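Long-range contacts in RabGDI protein (Plasmodium falciparum 3D7, PDB 3P1W), which probably acts as a Rab GDP-dissociation inhibitor, keeping Rab GTPases in their GDP-bound form and carrying them between membranes and the cytosol: residues E19-I24 against G43-V48; E121-Y126 against G244-I249; K321-V326 against L415-S420. All coordinates share one frame; numbering follows the deposited sequence.

Interaction 1: residues E19-I24 against G43-V48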
loop_
_atom_site.group_PDB
_atom_site.type_symbol
_atom_site.label_atom_id
_atom_site.label_comp_id
_atom_site.label_asym_id
_atom_site.label_seq_id
_atom_site.Cartn_x
_atom_site.Cartn_y
_atom_site.Cartn_z
ATOM N N GLU A 19 4.904 9.958 34.869
ATOM C CA GLU A 19 4.088 10.182 33.655
ATOM C C GLU A 19 3.280 8.936 33.284
ATOM O O GLU A 19 3.803 7.822 33.368
ATOM C CB GLU A 19 4.980 10.530 32.458
ATOM C CG GLU A 19 5.231 11.999 32.253
ATOM C CD GLU A 19 6.231 12.279 31.134
ATOM O OE1 GLU A 19 6.385 11.442 30.220
ATOM O OE2 GLU A 19 6.880 13.344 31.179
ATOM N N HIS A 20 2.023 9.118 32.881
ATOM C CA HIS A 20 1.170 7.984 32.493
ATOM C C HIS A 20 0.359 8.270 31.233
ATOM O O HIS A 20 -0.261 9.328 31.106
ATOM C CB HIS A 20 0.213 7.551 33.614
ATOM C CG HIS A 20 -0.577 6.321 33.274
ATOM N ND1 HIS A 20 -1.745 6.363 32.540
ATOM C CD2 HIS A 20 -0.343 5.010 33.529
ATOM C CE1 HIS A 20 -2.202 5.133 32.368
ATOM N NE2 HIS A 20 -1.370 4.294 32.960
ATOM N N TYR A 21 0.344 7.296 30.323
ATOM C CA TYR A 21 -0.392 7.405 29.070
ATOM C C TYR A 21 -1.275 6.179 28.881
ATOM O O TYR A 21 -0.983 5.098 29.383
ATOM C CB TYR A 21 0.587 7.534 27.898
ATOM C CG TYR A 21 1.532 8.693 28.049
ATOM C CD1 TYR A 21 1.168 9.961 27.624
ATOM C CD2 TYR A 21 2.779 8.531 28.652
ATOM C CE1 TYR A 21 2.016 11.041 27.781
ATOM C CE2 TYR A 21 3.637 9.611 28.816
ATOM C CZ TYR A 21 3.249 10.864 28.380
ATOM O OH TYR A 21 4.082 11.945 28.532
ATOM N N ASP A 22 -2.360 6.343 28.141
ATOM C CA ASP A 22 -3.171 5.194 27.759
ATOM C C ASP A 22 -2.348 4.292 26.828
ATOM O O ASP A 22 -2.251 3.082 27.041
ATOM C CB ASP A 22 -4.459 5.648 27.079
ATOM C CG ASP A 22 -5.400 6.361 28.045
ATOM O OD1 ASP A 22 -5.657 5.793 29.120
ATOM O OD2 ASP A 22 -5.859 7.481 27.729
ATOM N N VAL A 23 -1.744 4.898 25.811
ATOM C CA VAL A 23 -0.937 4.152 24.843
ATOM C C VAL A 23 0.349 4.924 24.576
ATOM O O VAL A 23 0.321 6.145 24.397
ATOM C CB VAL A 23 -1.690 3.929 23.520
ATOM C CG1 VAL A 23 -0.883 3.022 22.568
ATOM C CG2 VAL A 23 -3.064 3.313 23.772
ATOM N N ILE A 24 1.473 4.214 24.575
ATOM C CA ILE A 24 2.723 4.762 24.041
ATOM C C ILE A 24 2.982 4.068 22.682
ATOM O O ILE A 24 2.849 2.847 22.538
ATOM C CB ILE A 24 3.913 4.586 24.991
ATOM C CG1 ILE A 24 3.680 5.354 26.296
ATOM C CG2 ILE A 24 5.231 5.056 24.335
ATOM C CD1 ILE A 24 4.763 5.126 27.334
ATOM N N GLY A 43 -10.137 10.399 22.090
ATOM C CA GLY A 43 -9.937 10.936 23.424
ATOM C C GLY A 43 -8.892 10.227 24.259
ATOM O O GLY A 43 -8.840 10.437 25.457
ATOM N N LYS A 44 -8.044 9.393 23.652
ATOM C CA LYS A 44 -7.042 8.674 24.447
ATOM C C LYS A 44 -5.791 9.537 24.648
ATOM O O LYS A 44 -5.490 10.397 23.826
ATOM C CB LYS A 44 -6.697 7.314 23.831
ATOM C CG LYS A 44 -7.879 6.326 23.803
ATOM C CD LYS A 44 -8.107 5.683 25.152
ATOM C CE LYS A 44 -9.408 4.883 25.209
ATOM N NZ LYS A 44 -9.671 4.424 26.606
ATOM N N LYS A 45 -5.101 9.330 25.772
ATOM C CA LYS A 45 -3.884 10.074 26.101
ATOM C C LYS A 45 -2.683 9.267 25.616
ATOM O O LYS A 45 -2.473 8.141 26.065
ATOM C CB LYS A 45 -3.783 10.326 27.612
ATOM C CG LYS A 45 -2.470 11.011 28.017
ATOM C CD LYS A 45 -2.464 11.580 29.427
ATOM C CE LYS A 45 -1.195 12.399 29.625
ATOM N NZ LYS A 45 -0.963 12.739 31.044
ATOM N N ILE A 46 -1.899 9.848 24.709
ATOM C CA ILE A 46 -0.834 9.116 24.031
ATOM C C ILE A 46 0.485 9.875 24.022
ATOM O O ILE A 46 0.517 11.107 24.142
ATOM C CB ILE A 46 -1.212 8.780 22.544
ATOM C CG1 ILE A 46 -1.236 10.038 21.657
ATOM C CG2 ILE A 46 -2.555 8.074 22.477
ATOM C CD1 ILE A 46 -1.506 9.755 20.146
ATOM N N LEU A 47 1.562 9.115 23.849
ATOM C CA LEU A 47 2.904 9.645 23.628
ATOM C C LEU A 47 3.449 8.877 22.422
ATOM O O LEU A 47 3.328 7.652 22.384
ATOM C CB LEU A 47 3.788 9.374 24.828
ATOM C CG LEU A 47 5.261 9.805 24.744
ATOM C CD1 LEU A 47 5.410 11.305 24.493
ATOM C CD2 LEU A 47 6.021 9.407 26.022
ATOM N N VAL A 48 4.055 9.588 21.473
ATOM C CA VAL A 48 4.640 8.958 20.270
ATOM C C VAL A 48 6.133 9.244 20.251
ATOM O O VAL A 48 6.527 10.425 20.302
ATOM C CB VAL A 48 3.966 9.500 18.989
ATOM C CG1 VAL A 48 4.548 8.819 17.727
ATOM C CG2 VAL A 48 2.449 9.296 19.083
#
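Tyr21 and Leu47 make the main side-chain contact. CB of Leu47 lies over the centre of the Tyr21 ring in a CH-pi contact, 3.7 Å from the centroid. It stands just 5° off the ring normal. The CD2 branch of Leu47 reaches on to ring atom CE2 of Tyr21, at 3.7 Å. CG of Tyr21 stays beside its own backbone N (chi1 -56°), which brings the ring over Leu47. At the far end of the ring, Tyr21 OH gives a weak hydrogen bond to Glu19 OE1, which lies in the ring plane. The extended chain of Lys45 passes the near end, with CG of Lys45 3.8 Å from CD1 of Tyr21.

Asp22 grips the backbone of Lys45 at two points. Lys45 N donates to the anti lone pair of Asp22 OD2 at 2.8 Å, an almost straight bond of 172°. Asp22 N returns a bond to Lys45 O at 2.7 Å. The same oxygen also takes a weak bond from Val23 N. Lys44 bends so that its CD packs on the Asp22 carboxylate, and its ammonium group makes a cation-pi contact with Trp454.

The chain turns a corner at Asp22. Beyond it the backbones pair in parallel, with Leu47 N bonded to Val23 O at 3.3 Å. Val23 and Ile46 share the face that packs on Leu39 of helix 30-41. Ile24 and Leu47 are on the other face. Gly43, with positive phi, closes that helix in a Schellman motif and passes the chain to strand 46-49. Strand 20-26, helix 30-41 and strand 46-49 thus form a beta-alpha-beta unit, consistent with the Rossmann-like fold of the GDI family.

Interaction 2: residues E121-Y126 against G244-I249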
loop_
_atom_site.group_PDB
_atom_site.type_symbol
_atom_site.label_atom_id
_atom_site.label_comp_id
_atom_site.label_asym_id
_atom_site.label_seq_id
_atom_site.Cartn_x
_atom_site.Cartn_y
_atom_site.Cartn_z
ATOM N N GLU A 121 -2.560 8.865 -12.605
ATOM C CA GLU A 121 -3.085 9.098 -13.957
ATOM C C GLU A 121 -3.457 7.836 -14.715
ATOM O O GLU A 121 -4.245 7.907 -15.665
ATOM C CB GLU A 121 -2.129 9.959 -14.787
ATOM C CG GLU A 121 -2.034 11.382 -14.273
ATOM C CD GLU A 121 -1.307 12.328 -15.218
ATOM O OE1 GLU A 121 -0.581 11.883 -16.134
ATOM O OE2 GLU A 121 -1.457 13.545 -15.031
ATOM N N GLY A 122 -2.922 6.685 -14.319
ATOM C CA GLY A 122 -3.319 5.457 -14.963
ATOM C C GLY A 122 -3.070 4.195 -14.186
ATOM O O GLY A 122 -2.227 4.146 -13.306
ATOM N N SER A 123 -3.845 3.181 -14.535
ATOM C CA SER A 123 -3.760 1.861 -13.925
ATOM C C SER A 123 -3.560 0.864 -15.047
ATOM O O SER A 123 -4.353 0.859 -16.008
ATOM C CB SER A 123 -5.074 1.535 -13.230
ATOM O OG SER A 123 -5.548 2.623 -12.453
ATOM N N TYR A 124 -2.517 0.042 -14.934
ATOM C CA TYR A 124 -2.100 -0.902 -15.962
ATOM C C TYR A 124 -1.976 -2.284 -15.353
ATOM O O TYR A 124 -1.691 -2.439 -14.131
ATOM C CB TYR A 124 -0.761 -0.495 -16.609
ATOM C CG TYR A 124 -0.897 0.784 -17.397
ATOM C CD1 TYR A 124 -1.077 0.748 -18.770
ATOM C CD2 TYR A 124 -0.933 2.026 -16.748
ATOM C CE1 TYR A 124 -1.261 1.915 -19.498
ATOM C CE2 TYR A 124 -1.136 3.219 -17.475
ATOM C CZ TYR A 124 -1.315 3.150 -18.839
ATOM O OH TYR A 124 -1.498 4.306 -19.587
ATOM N N VAL A 125 -2.112 -3.288 -16.219
ATOM C CA VAL A 125 -1.905 -4.666 -15.837
ATOM C C VAL A 125 -1.040 -5.360 -16.903
ATOM O O VAL A 125 -1.135 -5.049 -18.097
ATOM C CB VAL A 125 -3.237 -5.386 -15.622
ATOM C CG1 VAL A 125 -4.093 -5.432 -16.938
ATOM C CG2 VAL A 125 -3.023 -6.797 -15.017
ATOM N N TYR A 126 -0.202 -6.295 -16.460
ATOM C CA TYR A 126 0.686 -7.043 -17.377
ATOM C C TYR A 126 -0.020 -8.282 -17.914
ATOM O O TYR A 126 -0.559 -9.090 -17.152
ATOM C CB TYR A 126 1.909 -7.443 -16.574
ATOM C CG TYR A 126 3.089 -8.007 -17.309
ATOM C CD1 TYR A 126 4.274 -7.302 -17.361
ATOM C CD2 TYR A 126 3.064 -9.297 -17.829
ATOM C CE1 TYR A 126 5.391 -7.837 -17.954
ATOM C CE2 TYR A 126 4.181 -9.840 -18.416
ATOM C CZ TYR A 126 5.341 -9.085 -18.471
ATOM O OH TYR A 126 6.456 -9.593 -19.061
ATOM N N GLY A 244 -11.938 10.234 -12.325
ATOM C CA GLY A 244 -11.924 9.729 -13.716
ATOM C C GLY A 244 -10.745 8.894 -14.213
ATOM O O GLY A 244 -10.945 7.817 -14.807
ATOM N N LYS A 245 -9.521 9.396 -14.024
ATOM C CA LYS A 245 -8.355 8.822 -14.634
ATOM C C LYS A 245 -8.042 7.427 -14.059
ATOM O O LYS A 245 -7.647 6.524 -14.793
ATOM C CB LYS A 245 -7.144 9.750 -14.440
ATOM C CG LYS A 245 -7.336 11.178 -15.044
ATOM C CD LYS A 245 -5.976 11.853 -15.274
ATOM C CE LYS A 245 -6.096 13.134 -16.109
ATOM N NZ LYS A 245 -6.812 14.151 -15.366
ATOM N N SER A 246 -8.177 7.291 -12.746
ATOM C CA SER A 246 -8.007 5.999 -12.067
ATOM C C SER A 246 -8.729 6.063 -10.731
ATOM O O SER A 246 -9.165 7.146 -10.313
ATOM C CB SER A 246 -6.515 5.704 -11.862
ATOM O OG SER A 246 -5.998 6.353 -10.706
ATOM N N PRO A 247 -8.867 4.916 -10.029
ATOM C CA PRO A 247 -9.476 4.956 -8.704
ATOM C C PRO A 247 -8.471 5.186 -7.564
ATOM O O PRO A 247 -8.809 4.985 -6.405
ATOM C CB PRO A 247 -10.123 3.568 -8.577
ATOM C CG PRO A 247 -9.248 2.692 -9.386
ATOM C CD PRO A 247 -8.629 3.537 -10.481
ATOM N N PHE A 248 -7.257 5.615 -7.886
ATOM C CA PHE A 248 -6.200 5.801 -6.881
ATOM C C PHE A 248 -5.742 7.247 -6.782
ATOM O O PHE A 248 -5.675 7.957 -7.796
ATOM C CB PHE A 248 -4.968 4.925 -7.183
ATOM C CG PHE A 248 -5.270 3.469 -7.218
ATOM C CD1 PHE A 248 -5.311 2.724 -6.048
ATOM C CD2 PHE A 248 -5.542 2.842 -8.423
ATOM C CE1 PHE A 248 -5.639 1.364 -6.092
ATOM C CE2 PHE A 248 -5.854 1.479 -8.465
ATOM C CZ PHE A 248 -5.892 0.752 -7.307
ATOM N N ILE A 249 -5.409 7.645 -5.551
ATOM C CA ILE A 249 -4.825 8.955 -5.260
ATOM C C ILE A 249 -3.543 8.825 -4.470
ATOM O O ILE A 249 -3.249 7.772 -3.875
ATOM C CB ILE A 249 -5.805 9.888 -4.498
ATOM C CG1 ILE A 249 -6.285 9.252 -3.183
ATOM C CG2 ILE A 249 -6.974 10.240 -5.417
ATOM C CD1 ILE A 249 -7.229 10.178 -2.355
HETATM O O HOH W 1 -5.984 6.859 -17.271
HETATM O O HOH W 2 -6.981 3.882 -14.838
#
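The Phe248 ring meets Ser123 at its edge. Ser123 OG lies near the ring plane, 4.0 Å from CD2 of Phe248. Gln347 and Val120 also touch the Phe248 side chain. Ser123 holds OG beside its own backbone N (chi1 -46°). The hydroxyl then leans on CB of Ser246, 3.3 Å from OG of Ser123, and also reaches CD of Pro247.

No direct hydrogen bond joins the segments here; two waters do the work. The first donates to Glu121 O at 2.6 Å and to Lys245 O at 3.0 Å. The second donates to Lys245 O at 2.7 Å and is hydrogen-bonded to Ser123 OG at 3.1 Å. One carbonyl therefore takes two waters.

Strands 117-129 and 248-251 are antiparallel neighbours in a large mixed sheet, but this contact lies at the approach to strand 248-251. The touching parts run 71° apart. Helix 226-243 ends just before, and Gly244, with positive phi, is the first residue to leave it. Ser246 then forms an ST turn, its OG accepting from Phe248 N at 3.2 Å. The same hydroxyl donates to Val120 O, which ties the turn to the neighbouring strand.

Glu121 and Lys245 lie side by side and point the same way, with CG of Glu121 4.1 Å from CD of Lys245. Their charged groups do not touch, and Glu121 OE1 accepts a hydrogen bond from Asn344 N.

Interaction 3: residues K321-V326 against L415-S420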
loop_
_atom_site.group_PDB
_atom_site.type_symbol
_atom_site.label_atom_id
_atom_site.label_comp_id
_atom_site.label_asym_id
_atom_site.label_seq_id
_atom_site.Cartn_x
_atom_site.Cartn_y
_atom_site.Cartn_z
ATOM N N LYS A 321 7.272 -12.917 13.904
ATOM C CA LYS A 321 7.709 -14.061 13.133
ATOM C C LYS A 321 8.077 -13.533 11.755
ATOM O O LYS A 321 7.303 -12.801 11.174
ATOM C CB LYS A 321 6.539 -15.013 13.035
ATOM C CG LYS A 321 6.632 -16.189 12.074
ATOM C CD LYS A 321 5.420 -17.123 12.298
ATOM C CE LYS A 321 4.066 -16.472 11.880
ATOM N NZ LYS A 321 2.867 -17.218 12.433
ATOM N N LYS A 322 9.258 -13.890 11.259
ATOM C CA LYS A 322 9.664 -13.547 9.910
ATOM C C LYS A 322 8.967 -14.481 8.914
ATOM O O LYS A 322 9.009 -15.724 9.053
ATOM C CB LYS A 322 11.191 -13.591 9.788
ATOM C CG LYS A 322 11.740 -13.270 8.393
ATOM C CD LYS A 322 13.275 -13.325 8.347
ATOM C CE LYS A 322 13.818 -13.518 6.904
ATOM N NZ LYS A 322 15.281 -13.053 6.716
ATOM N N ILE A 323 8.300 -13.899 7.918
ATOM C CA ILE A 323 7.593 -14.697 6.902
ATOM C C ILE A 323 8.222 -14.648 5.520
ATOM O O ILE A 323 7.714 -15.301 4.585
ATOM C CB ILE A 323 6.096 -14.314 6.771
ATOM C CG1 ILE A 323 5.891 -12.849 6.319
ATOM C CG2 ILE A 323 5.370 -14.606 8.062
ATOM C CD1 ILE A 323 4.422 -12.501 5.952
ATOM N N GLY A 324 9.297 -13.870 5.380
ATOM C CA GLY A 324 9.924 -13.660 4.079
ATOM C C GLY A 324 10.668 -12.337 3.998
ATOM O O GLY A 324 11.056 -11.762 5.031
ATOM N N GLN A 325 10.927 -11.900 2.771
ATOM C CA GLN A 325 11.575 -10.605 2.499
ATOM C C GLN A 325 10.872 -9.920 1.335
ATOM O O GLN A 325 10.259 -10.581 0.501
ATOM C CB GLN A 325 13.058 -10.792 2.117
ATOM C CG GLN A 325 13.951 -11.335 3.227
ATOM C CD GLN A 325 15.419 -11.217 2.904
ATOM O OE1 GLN A 325 15.872 -11.716 1.889
ATOM N NE2 GLN A 325 16.172 -10.567 3.783
ATOM N N VAL A 326 11.004 -8.603 1.288
ATOM C CA VAL A 326 10.501 -7.769 0.196
ATOM C C VAL A 326 11.699 -7.040 -0.437
ATOM O O VAL A 326 12.636 -6.665 0.276
ATOM C CB VAL A 326 9.423 -6.785 0.686
ATOM C CG1 VAL A 326 9.934 -5.873 1.873
ATOM C CG2 VAL A 326 8.952 -5.905 -0.485
ATOM N N LEU A 415 10.322 -9.307 6.259
ATOM C CA LEU A 415 8.891 -9.172 6.509
ATOM C C LEU A 415 8.527 -9.923 7.773
ATOM O O LEU A 415 8.741 -11.150 7.860
ATOM C CB LEU A 415 8.066 -9.756 5.354
ATOM C CG LEU A 415 8.178 -9.068 3.993
ATOM C CD1 LEU A 415 7.475 -9.887 2.885
ATOM C CD2 LEU A 415 7.625 -7.625 4.077
ATOM N N TYR A 416 8.003 -9.168 8.750
ATOM C CA TYR A 416 7.489 -9.696 9.991
ATOM C C TYR A 416 5.986 -9.545 10.099
ATOM O O TYR A 416 5.381 -8.587 9.576
ATOM C CB TYR A 416 8.099 -8.971 11.183
ATOM C CG TYR A 416 9.558 -9.203 11.310
ATOM C CD1 TYR A 416 10.046 -10.407 11.831
ATOM C CD2 TYR A 416 10.473 -8.227 10.925
ATOM C CE1 TYR A 416 11.417 -10.619 11.985
ATOM C CE2 TYR A 416 11.845 -8.449 11.033
ATOM C CZ TYR A 416 12.303 -9.646 11.580
ATOM O OH TYR A 416 13.668 -9.874 11.721
ATOM N N VAL A 417 5.398 -10.517 10.765
ATOM C CA VAL A 417 4.054 -10.402 11.266
ATOM C C VAL A 417 4.072 -10.637 12.766
ATOM O O VAL A 417 5.012 -11.197 13.306
ATOM C CB VAL A 417 3.087 -11.391 10.571
ATOM C CG1 VAL A 417 2.997 -11.123 9.025
ATOM C CG2 VAL A 417 3.442 -12.863 10.868
ATOM N N SER A 418 3.019 -10.217 13.435
ATOM C CA SER A 418 2.916 -10.403 14.867
ATOM C C SER A 418 2.539 -11.855 15.141
ATOM O O SER A 418 1.902 -12.483 14.322
ATOM C CB SER A 418 1.861 -9.461 15.415
ATOM O OG SER A 418 0.592 -9.832 14.903
ATOM N N THR A 419 2.946 -12.405 16.280
ATOM C CA THR A 419 2.627 -13.809 16.602
ATOM C C THR A 419 1.228 -14.018 17.209
ATOM O O THR A 419 0.774 -15.149 17.315
ATOM C CB THR A 419 3.645 -14.403 17.562
ATOM O OG1 THR A 419 3.769 -13.544 18.689
ATOM C CG2 THR A 419 5.001 -14.567 16.884
ATOM N N SER A 420 0.554 -12.952 17.630
ATOM C CA SER A 420 -0.865 -13.067 17.988
ATOM C C SER A 420 -1.602 -11.745 17.784
ATOM O O SER A 420 -1.004 -10.671 17.841
ATOM C CB SER A 420 -1.052 -13.566 19.419
ATOM O OG SER A 420 -0.815 -12.531 20.354
#
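Ile323 turns CG1 between its backbone N and carbonyl carbon (chi1 62°), which sets CG1 against Leu415 and carries CD1 to Val417. CG1 of Ile323 is 3.9 Å from CB of Leu415, and CD1 of Ile323 meets CG1 of Val417 at 3.7 Å. Leu415 keeps CG beside its own N (chi1 -65°) and sends CD2 across to CG1 of Val326, 3.6 Å away. Lys321 lies alongside Val417 and touches CG2 of that valine with its CE.

The backbones are antiparallel. Lys321 and Val417 form a hydrogen-bonded pair, with Lys321 N to Val417 O at 2.9 Å and Val417 N to Lys321 O at 3.0 Å. At Leu415 the register shifts. Ile323 N donates to Leu415 O at 2.8 Å, but Leu415 N donates to Gly324 O, also at 2.8 Å. Two residues thus face one, an arrangement consistent with a beta bulge. The second bond comes from above the Gly324 carbonyl plane.

On the face opposite Lys321 and Val417, CE1 of Tyr416 packs on CB of Lys322 at 3.7 Å. The extended Lys322 chain ends in a salt bridge to Asp414, whose OD1 also accepts from Gln325 NE2.

Overall arrangement
The three contacts follow one another along the chain and do not touch. Interaction 1 belongs to the mixed sheet that holds the beta-alpha-beta unit. Interactions 2 and 3 both reach the other large mixed sheet, through strands 117-129 and 248-251 in one case and 320-333 and 405-418 in the other. These two are about 30 Å apart between centres and about 17 Å between nearest atoms, on opposite sides of the centre of the chain. Interaction 3 lies closer to interaction 1, with centres about 27 Å apart and nearest atoms about 14 Å. Interactions 1 and 2 are the farthest apart, about 39 Å between centres.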